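Local structure of putative 3-hydroxybutyryl-CoA dehydratase (Rhodopseudomonas palustris, 3HIN) at residues A128-A133 with S188-E193; V132-A137 with G195-K200. The protein probably acts as a lyase of the enoyl-CoA hydratase/isomerase (crotonase) family, working on the acyl chains of coenzyme A thioesters. One frame throughout, in Å; residues are numbered along the deposited sequence.

Interaction 1: A128-A133 with S188-E193; sequences AHIRVA and SQYLIE
V132 pairs with Y190, and A133 with L191, where strand 130-133 runs beside strand 190-192 in a parallel arrangement, their directions 24° apart. A133 is gripped at both ends: its N donates to Y190 O at 3.0 Å, and its O accepts from I192 N at 2.7 Å. Two residues earlier, R131 O takes the N-H of Y190 at 3.3 Å and, more weakly, that of Q189. Before this regular pairing begins, the Q189 side chain stands in for main chain. Its chain bends at chi2 (104°), which sets CD beside the first strand, and there OE1 accepts from R131 N at 2.8 Å and NE2 donates to H129 O at 3.1 Å, the latter on a lone pair. Two bonds thus hold the amide flat, its plane nearly parallel to that of the R131 guanidinium. The S188 hydroxyl and A133 N reach Y190 O from opposite faces of its carbonyl plane. On the face bearing V132 and Y190, the ring edge of Y190 meets I130, CE2 lying 3.7 Å from CG2, while V132 CG1 rests on the Y190 CB. The guanidinium of R131 turns back so that NH2 bonds A128 O at 2.8 Å, and A125 O as well. An alanine in place of R131 would probably leave these two carbonyls, at the end of helix 120-127, without their donor and open a gap beside the Q189 amide. Such pairing is that of an edge strand joined in parallel to the central sheet of the crotonase fold.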
loop_
_atom_site.group_PDB
_atom_site.type_symbol
_atom_site.label_atom_id
_atom_site.label_comp_id
_atom_site.label_asym_id
_atom_site.label_seq_id
_atom_site.Cartn_x
_atom_site.Cartn_y
_atom_site.Cartn_z
ATOM N N ALA A 128 19.950 -6.911 -3.488
ATOM C CA ALA A 128 21.032 -7.673 -2.858
ATOM C C ALA A 128 21.004 -7.405 -1.362
ATOM O O ALA A 128 20.469 -6.383 -0.928
ATOM C CB ALA A 128 22.329 -7.258 -3.402
ATOM N N HIS A 129 21.579 -8.317 -0.586
ATOM C CA HIS A 129 21.637 -8.162 0.861
ATOM C C HIS A 129 22.749 -7.304 1.342
ATOM O O HIS A 129 22.588 -6.608 2.325
ATOM C CB HIS A 129 21.741 -9.540 1.531
ATOM C CG HIS A 129 20.669 -10.439 1.080
ATOM N ND1 HIS A 129 20.906 -11.577 0.351
ATOM C CD2 HIS A 129 19.324 -10.293 1.129
ATOM C CE1 HIS A 129 19.750 -12.129 0.018
ATOM N NE2 HIS A 129 18.778 -11.364 0.480
ATOM N N ILE A 130 23.905 -7.418 0.691
ATOM C CA ILE A 130 25.113 -6.605 0.993
ATOM C C ILE A 130 25.633 -6.020 -0.323
ATOM O O ILE A 130 25.641 -6.681 -1.349
ATOM C CB ILE A 130 26.170 -7.488 1.593
ATOM C CG1 ILE A 130 25.678 -8.086 2.926
ATOM C CG2 ILE A 130 27.594 -6.797 1.744
ATOM C CD1 ILE A 130 26.611 -9.189 3.424
ATOM N N ARG A 131 26.108 -4.793 -0.282
ATOM C CA ARG A 131 26.687 -4.168 -1.461
ATOM C C ARG A 131 28.077 -3.769 -1.004
ATOM O O ARG A 131 28.252 -3.312 0.165
ATOM C CB ARG A 131 25.833 -2.930 -1.883
ATOM C CG ARG A 131 24.499 -3.215 -2.597
ATOM C CD ARG A 131 23.443 -2.081 -2.402
ATOM N NE ARG A 131 23.099 -2.026 -0.973
ATOM C CZ ARG A 131 22.351 -2.948 -0.351
ATOM N NH1 ARG A 131 22.167 -2.883 0.999
ATOM N NH2 ARG A 131 21.765 -3.941 -1.037
ATOM N N VAL A 132 29.065 -3.946 -1.900
ATOM C CA VAL A 132 30.415 -3.469 -1.714
ATOM C C VAL A 132 30.664 -2.540 -2.896
ATOM O O VAL A 132 30.437 -2.938 -4.072
ATOM C CB VAL A 132 31.464 -4.598 -1.741
ATOM C CG1 VAL A 132 32.787 -4.028 -1.335
ATOM C CG2 VAL A 132 31.098 -5.707 -0.809
ATOM N N ALA A 133 31.067 -1.312 -2.584
ATOM C CA ALA A 133 31.288 -0.296 -3.590
ATOM C C ALA A 133 32.777 0.060 -3.685
ATOM O O ALA A 133 33.393 0.430 -2.668
ATOM C CB ALA A 133 30.434 0.944 -3.327
ATOM N N SER A 188 25.713 1.461 0.362
ATOM C CA SER A 188 26.477 0.247 0.503
ATOM C C SER A 188 26.937 0.067 1.926
ATOM O O SER A 188 27.215 1.040 2.646
ATOM C CB SER A 188 27.693 0.231 -0.433
ATOM O OG SER A 188 28.720 1.194 -0.050
ATOM N N GLN A 189 27.117 -1.155 2.354
ATOM C CA GLN A 189 27.653 -1.344 3.667
ATOM C C GLN A 189 29.147 -1.286 3.620
ATOM O O GLN A 189 29.772 -1.059 4.604
ATOM C CB GLN A 189 27.232 -2.674 4.227
ATOM C CG GLN A 189 25.800 -2.809 4.375
ATOM C CD GLN A 189 25.224 -3.646 3.329
ATOM O OE1 GLN A 189 25.608 -3.568 2.196
ATOM N NE2 GLN A 189 24.297 -4.466 3.701
ATOM N N TYR A 190 29.720 -1.476 2.454
ATOM C CA TYR A 190 31.176 -1.400 2.382
ATOM C C TYR A 190 31.666 -0.415 1.305
ATOM O O TYR A 190 31.102 -0.351 0.245
ATOM C CB TYR A 190 31.783 -2.769 2.053
ATOM C CG TYR A 190 31.555 -3.830 3.111
ATOM C CD1 TYR A 190 32.521 -4.050 4.119
ATOM C CD2 TYR A 190 30.397 -4.619 3.121
ATOM C CE1 TYR A 190 32.323 -5.022 5.107
ATOM C CE2 TYR A 190 30.207 -5.608 4.125
ATOM C CZ TYR A 190 31.148 -5.771 5.098
ATOM O OH TYR A 190 30.949 -6.697 6.105
ATOM N N LEU A 191 32.801 0.244 1.547
ATOM C CA LEU A 191 33.498 0.903 0.482
ATOM C C LEU A 191 34.909 0.324 0.381
ATOM O O LEU A 191 35.612 0.213 1.386
ATOM C CB LEU A 191 33.567 2.414 0.749
ATOM C CG LEU A 191 34.443 3.321 -0.143
ATOM C CD1 LEU A 191 33.836 3.531 -1.552
ATOM C CD2 LEU A 191 34.484 4.643 0.591
ATOM N N ILE A 192 35.307 -0.040 -0.823
ATOM C CA ILE A 192 36.691 -0.391 -1.101
ATOM C C ILE A 192 37.318 0.755 -1.879
ATOM O O ILE A 192 37.007 0.976 -3.039
ATOM C CB ILE A 192 36.778 -1.716 -1.861
ATOM C CG1 ILE A 192 36.790 -2.867 -0.867
ATOM C CG2 ILE A 192 38.067 -1.788 -2.746
ATOM C CD1 ILE A 192 38.168 -3.287 -0.380
ATOM N N GLU A 193 38.195 1.498 -1.210
ATOM C CA GLU A 193 38.825 2.685 -1.837
ATOM C C GLU A 193 39.924 2.295 -2.841
ATOM O O GLU A 193 40.103 2.971 -3.877
ATOM C CB GLU A 193 39.394 3.665 -0.776
ATOM C CG GLU A 193 38.313 4.489 -0.052
ATOM C CD GLU A 193 38.493 4.451 1.472
ATOM O OE1 GLU A 193 39.474 5.056 1.958
ATOM O OE2 GLU A 193 37.669 3.804 2.175
#

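Interaction 2: V132-A137 with G195-K200; sequences VAEASA and GSAYDK
E134 reaches A197 through a chi1 of -100°, which places CG off the usual staggered positions, and a chi2 of 172°, which sets CD anti to CA and carries the carboxylate outward to the start of helix 197-208. K200, three residues on in the same first turn, has CG anti to its backbone N, and this brings CG to 3.6 Å from V132 CG1. The two side chains cross there at about a right angle; beyond this point the lysine bends away, and its NZ forms a salt bridge with E203. A197 also packs on the strand, its CB lying 3.6 Å from V132 O. The polar centre of the contact is a single bond: A197 N donates to E134 OE2 at 2.7 Å, close to straight, using the anti lone pair of the oxygen. The same OE2 also lies against S196 CA. S196 is the N-cap residue, and its OG accepts from D199 N at 3.1 Å, so two side-chain oxygens, one from the strand and one from the N-cap, each accept a first-turn N-H, of A197 and D199. On the strand side, E134 also opens a type I turn, with A137 N bonded to its O. A carboxylate held at a helix N-terminus faces the positive end of the helix dipole, which would be expected to favour its ionised form, while the negative charge in turn probably helps anchor the helix start to the end of the strand.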
loop_
_atom_site.group_PDB
_atom_site.type_symbol
_atom_site.label_atom_id
_atom_site.label_comp_id
_atom_site.label_asym_id
_atom_site.label_seq_id
_atom_site.Cartn_x
_atom_site.Cartn_y
_atom_site.Cartn_z
ATOM N N VAL A 132 29.065 -3.946 -1.900
ATOM C CA VAL A 132 30.415 -3.469 -1.714
ATOM C C VAL A 132 30.664 -2.540 -2.896
ATOM O O VAL A 132 30.437 -2.938 -4.072
ATOM C CB VAL A 132 31.464 -4.598 -1.741
ATOM C CG1 VAL A 132 32.787 -4.028 -1.335
ATOM C CG2 VAL A 132 31.098 -5.707 -0.809
ATOM N N ALA A 133 31.067 -1.312 -2.584
ATOM C CA ALA A 133 31.288 -0.296 -3.590
ATOM C C ALA A 133 32.777 0.060 -3.685
ATOM O O ALA A 133 33.393 0.430 -2.668
ATOM C CB ALA A 133 30.434 0.944 -3.327
ATOM N N GLU A 134 33.342 -0.131 -4.901
ATOM C CA GLU A 134 34.621 0.484 -5.343
ATOM C C GLU A 134 34.543 2.014 -5.468
ATOM O O GLU A 134 33.443 2.546 -5.647
ATOM C CB GLU A 134 34.939 -0.006 -6.773
ATOM C CG GLU A 134 35.895 -1.057 -6.816
ATOM C CD GLU A 134 36.070 -1.671 -8.188
ATOM O OE1 GLU A 134 36.377 -0.994 -9.205
ATOM O OE2 GLU A 134 35.960 -2.894 -8.175
ATOM N N ALA A 135 35.687 2.722 -5.475
ATOM C CA ALA A 135 35.621 4.177 -5.549
ATOM C C ALA A 135 34.835 4.716 -6.760
ATOM O O ALA A 135 34.243 5.788 -6.669
ATOM C CB ALA A 135 37.005 4.772 -5.545
ATOM N N SER A 136 34.841 3.995 -7.894
ATOM C CA SER A 136 34.270 4.517 -9.154
ATOM C C SER A 136 32.726 4.404 -9.187
ATOM O O SER A 136 32.068 4.972 -10.075
ATOM C CB SER A 136 34.844 3.740 -10.343
ATOM O OG SER A 136 34.398 2.373 -10.212
ATOM N N ALA A 137 32.137 3.703 -8.220
ATOM C CA ALA A 137 30.684 3.406 -8.290
ATOM C C ALA A 137 29.987 4.732 -8.107
ATOM O O ALA A 137 30.444 5.589 -7.307
ATOM C CB ALA A 137 30.289 2.394 -7.202
ATOM N N GLY A 195 41.652 -1.168 -4.966
ATOM C CA GLY A 195 41.377 -2.518 -5.369
ATOM C C GLY A 195 39.869 -2.699 -5.530
ATOM O O GLY A 195 39.076 -1.728 -5.689
ATOM N N SER A 196 39.470 -3.954 -5.472
ATOM C CA SER A 196 38.365 -4.334 -6.270
ATOM C C SER A 196 37.142 -4.833 -5.451
ATOM O O SER A 196 37.260 -5.621 -4.497
ATOM C CB SER A 196 38.850 -5.257 -7.402
ATOM O OG SER A 196 38.388 -6.582 -7.233
ATOM N N ALA A 197 35.978 -4.293 -5.812
ATOM C CA ALA A 197 34.772 -4.664 -5.133
ATOM C C ALA A 197 34.554 -6.185 -5.308
ATOM O O ALA A 197 34.148 -6.873 -4.380
ATOM C CB ALA A 197 33.564 -3.813 -5.644
ATOM N N TYR A 198 34.907 -6.711 -6.480
ATOM C CA TYR A 198 34.756 -8.153 -6.741
ATOM C C TYR A 198 35.527 -8.982 -5.718
ATOM O O TYR A 198 34.994 -9.929 -5.117
ATOM C CB TYR A 198 35.249 -8.524 -8.158
ATOM C CG TYR A 198 35.255 -10.010 -8.394
ATOM C CD1 TYR A 198 34.076 -10.701 -8.779
ATOM C CD2 TYR A 198 36.428 -10.741 -8.210
ATOM C CE1 TYR A 198 34.090 -12.099 -8.971
ATOM C CE2 TYR A 198 36.472 -12.099 -8.420
ATOM C CZ TYR A 198 35.316 -12.790 -8.786
ATOM O OH TYR A 198 35.406 -14.170 -8.959
ATOM N N ASP A 199 36.783 -8.618 -5.545
ATOM C CA ASP A 199 37.677 -9.294 -4.608
ATOM C C ASP A 199 37.055 -9.224 -3.219
ATOM O O ASP A 199 36.907 -10.242 -2.559
ATOM C CB ASP A 199 39.048 -8.625 -4.655
ATOM C CG ASP A 199 39.911 -9.121 -5.848
ATOM O OD1 ASP A 199 39.588 -10.164 -6.485
ATOM O OD2 ASP A 199 40.962 -8.490 -6.125
ATOM N N LYS A 200 36.655 -8.030 -2.792
ATOM C CA LYS A 200 36.032 -7.901 -1.466
ATOM C C LYS A 200 34.744 -8.761 -1.392
ATOM O O LYS A 200 34.513 -9.513 -0.429
ATOM C CB LYS A 200 35.739 -6.436 -1.098
ATOM C CG LYS A 200 35.056 -6.308 0.277
ATOM C CD LYS A 200 36.059 -6.730 1.411
ATOM C CE LYS A 200 35.617 -6.254 2.793
ATOM N NZ LYS A 200 36.538 -6.699 3.882
#

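How the interactions relate
Interactions 1 and 2 grow from one strand, 130-134, and share V132 and A133; their centres lie about 8 Å apart. The chain leaves strand 190-192, the partner in interaction 1, and soon enters helix 197-208, whose start makes interaction 2, so the sheet edge and the helix packed on it are built in sequence. They also meet directly: I192 CG1 approaches K200 CB to 3.7 Å, and Y190 CD1 lies 4.0 Å from K200 CE. L204, farther along the helix, touches both V132 and Y190. The other face, with L191, is met by helix 179-185, which leaves the strand pair between two helices.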